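PDB 4ZOH: putative oxidoreductase molybdopterin-binding subunit from Sulfolobus tokodaii, which probably catalyses a molybdenum-dependent hydroxylation, perhaps of an aldehyde, as the cofactor-binding subunit of a xanthine oxidase-family enzyme that carries pterin cytosine dinucleotide. Local coordinates for residues A147-D153 with F262-K268. Residues are numbered along the deposited sequence; the frame is centred on the assembly and turned at random.
Sequences ADLTISD and FEVAVKK
Ala147 sets its CB 3.8 Å from CB of Ala265 just ahead of the antiparallel pairing of strands 149-161 and 254-266, the former an outermost strand of a five-stranded mixed sheet in the molybdopterin-binding region. A classic beta bulge sets two residues, Asp148 and Leu149, against the single Val266, whose O accepts a bent bond from Asp148 N (140°) and a weak one from Leu149 N. OD2 of Asp148 receives Lys268 N through its anti lone pair at 3.1 Å, nearly straight at 168°. Leu149 O then takes Val266 N. On the face bearing Thr150 and Ser152, OG1 of Thr150 lies 3.0 Å from OE1 of Glu263, whose OE2 is salt-bridged to Arg276. Ile151, paired with Val264 by two backbone bonds, turns to the other face, its CB 3.8 Å from Val264 CG1, and helix 336-353 covers both side chains. With CG between its backbone N and carbonyl carbon (chi1 79°), Phe262 lays its ring back across the neighbouring strand, one face under Asp153 N, which sits toward the ring's rim, and CE2 3.7 Å from Asp153 CB. Replacing this ring by an alanine is likely to open a gap under Asp153 N and leave Asp153 CB without its partner. OD1 of Asp153 forms a salt bridge with NH1 of Arg693.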
loop_
_atom_site.group_PDB
_atom_site.type_symbol
_atom_site.label_atom_id
_atom_site.label_comp_id
_atom_site.label_asym_id
_atom_site.label_seq_id
_atom_site.Cartn_x
_atom_site.Cartn_y
_atom_site.Cartn_z
ATOM N N ALA A 147 52.098 -44.024 1.220
ATOM C CA ALA A 147 52.221 -42.961 2.215
ATOM C C ALA A 147 53.302 -43.311 3.174
ATOM O O ALA A 147 53.416 -44.474 3.544
ATOM C CB ALA A 147 50.938 -42.804 2.996
ATOM N N ASP A 148 54.049 -42.309 3.651
ATOM C CA ASP A 148 55.068 -42.570 4.679
ATOM C C ASP A 148 54.437 -42.562 6.051
ATOM O O ASP A 148 54.957 -43.141 7.008
ATOM C CB ASP A 148 56.283 -41.594 4.553
ATOM C CG ASP A 148 56.904 -41.633 3.149
ATOM O OD1 ASP A 148 57.042 -42.756 2.589
ATOM O OD2 ASP A 148 57.231 -40.563 2.582
ATOM N N LEU A 149 53.263 -41.932 6.121
ATOM C CA LEU A 149 52.648 -41.526 7.364
ATOM C C LEU A 149 51.157 -41.244 7.122
ATOM O O LEU A 149 50.748 -40.771 6.026
ATOM C CB LEU A 149 53.323 -40.196 7.811
ATOM C CG LEU A 149 53.091 -39.788 9.265
ATOM C CD1 LEU A 149 52.913 -41.039 10.123
ATOM C CD2 LEU A 149 54.248 -38.953 9.781
ATOM N N THR A 150 50.366 -41.473 8.163
ATOM C CA THR A 150 48.998 -41.019 8.162
ATOM C C THR A 150 48.670 -40.313 9.443
ATOM O O THR A 150 49.145 -40.689 10.533
ATOM C CB THR A 150 47.944 -42.159 7.889
ATOM O OG1 THR A 150 47.860 -43.027 9.025
ATOM C CG2 THR A 150 48.314 -42.896 6.693
ATOM N N ILE A 151 47.797 -39.313 9.299
ATOM C CA ILE A 151 47.367 -38.472 10.421
ATOM C C ILE A 151 45.856 -38.553 10.546
ATOM O O ILE A 151 45.175 -38.452 9.554
ATOM C CB ILE A 151 47.763 -36.943 10.198
ATOM C CG1 ILE A 151 49.243 -36.748 9.736
ATOM C CG2 ILE A 151 47.417 -36.062 11.420
ATOM C CD1 ILE A 151 50.251 -36.962 10.818
ATOM N N SER A 152 45.345 -38.623 11.777
ATOM C CA SER A 152 43.889 -38.738 11.993
ATOM C C SER A 152 43.419 -37.767 13.013
ATOM O O SER A 152 44.106 -37.549 13.978
ATOM C CB SER A 152 43.533 -40.145 12.496
ATOM O OG SER A 152 43.730 -40.993 11.416
ATOM N N ASP A 153 42.222 -37.217 12.810
ATOM C CA ASP A 153 41.527 -36.466 13.859
ATOM C C ASP A 153 40.046 -36.243 13.448
ATOM O O ASP A 153 39.612 -36.671 12.392
ATOM C CB ASP A 153 42.234 -35.095 14.100
ATOM C CG ASP A 153 42.172 -34.666 15.519
ATOM O OD1 ASP A 153 43.148 -34.047 15.985
ATOM O OD2 ASP A 153 41.185 -34.983 16.213
ATOM N N PHE A 262 38.595 -37.863 9.837
ATOM C CA PHE A 262 39.468 -37.931 8.627
ATOM C C PHE A 262 40.722 -38.750 8.909
ATOM O O PHE A 262 41.136 -38.894 10.047
ATOM C CB PHE A 262 39.824 -36.522 8.055
ATOM C CG PHE A 262 40.927 -35.806 8.819
ATOM C CD1 PHE A 262 42.291 -36.078 8.556
ATOM C CD2 PHE A 262 40.614 -34.908 9.824
ATOM C CE1 PHE A 262 43.299 -35.473 9.302
ATOM C CE2 PHE A 262 41.611 -34.271 10.547
ATOM C CZ PHE A 262 42.959 -34.545 10.274
ATOM N N GLU A 263 41.354 -39.243 7.857
ATOM C CA GLU A 263 42.683 -39.747 7.995
ATOM C C GLU A 263 43.363 -39.308 6.740
ATOM O O GLU A 263 42.828 -39.489 5.650
ATOM C CB GLU A 263 42.686 -41.292 8.173
ATOM C CG GLU A 263 43.951 -42.015 7.681
ATOM C CD GLU A 263 43.997 -43.511 8.027
ATOM O OE1 GLU A 263 45.086 -44.005 8.466
ATOM O OE2 GLU A 263 42.952 -44.195 7.882
ATOM N N VAL A 264 44.568 -38.729 6.872
ATOM C CA VAL A 264 45.203 -38.229 5.643
ATOM C C VAL A 264 46.487 -39.034 5.434
ATOM O O VAL A 264 47.219 -39.342 6.388
ATOM C CB VAL A 264 45.395 -36.649 5.668
ATOM C CG1 VAL A 264 46.229 -36.204 6.851
ATOM C CG2 VAL A 264 45.972 -36.097 4.390
ATOM N N ALA A 265 46.740 -39.315 4.166
ATOM C CA ALA A 265 47.922 -39.993 3.752
ATOM C C ALA A 265 48.903 -39.034 3.084
ATOM O O ALA A 265 48.653 -38.436 2.006
ATOM C CB ALA A 265 47.569 -41.143 2.807
ATOM N N VAL A 266 50.072 -38.949 3.714
ATOM C CA VAL A 266 51.112 -38.059 3.220
ATOM C C VAL A 266 52.470 -38.718 3.005
ATOM O O VAL A 266 52.829 -39.679 3.733
ATOM C CB VAL A 266 51.290 -36.859 4.179
ATOM C CG1 VAL A 266 49.954 -36.108 4.330
ATOM C CG2 VAL A 266 51.874 -37.283 5.543
ATOM N N LYS A 267 53.211 -38.177 2.031
ATOM C CA LYS A 267 54.687 -38.294 2.049
ATOM C C LYS A 267 55.382 -37.274 2.969
ATOM O O LYS A 267 54.899 -36.128 3.186
ATOM C CB LYS A 267 55.238 -38.343 0.639
ATOM C CG LYS A 267 55.352 -39.812 0.226
ATOM C CD LYS A 267 55.304 -40.043 -1.286
ATOM C CE LYS A 267 55.906 -41.408 -1.641
ATOM N NZ LYS A 267 56.316 -41.389 -3.076
ATOM N N LYS A 268 56.491 -37.713 3.563
ATOM C CA LYS A 268 57.285 -36.872 4.494
ATOM C C LYS A 268 57.713 -35.506 3.906
ATOM O O LYS A 268 57.933 -34.568 4.656
ATOM C CB LYS A 268 58.539 -37.616 4.979
ATOM C CG LYS A 268 58.265 -38.809 5.860
ATOM C CD LYS A 268 58.507 -38.484 7.309
ATOM C CE LYS A 268 59.022 -39.741 7.971
ATOM N NZ LYS A 268 58.310 -39.886 9.262
HETATM O O HOH W 1 41.957 -43.573 10.323
#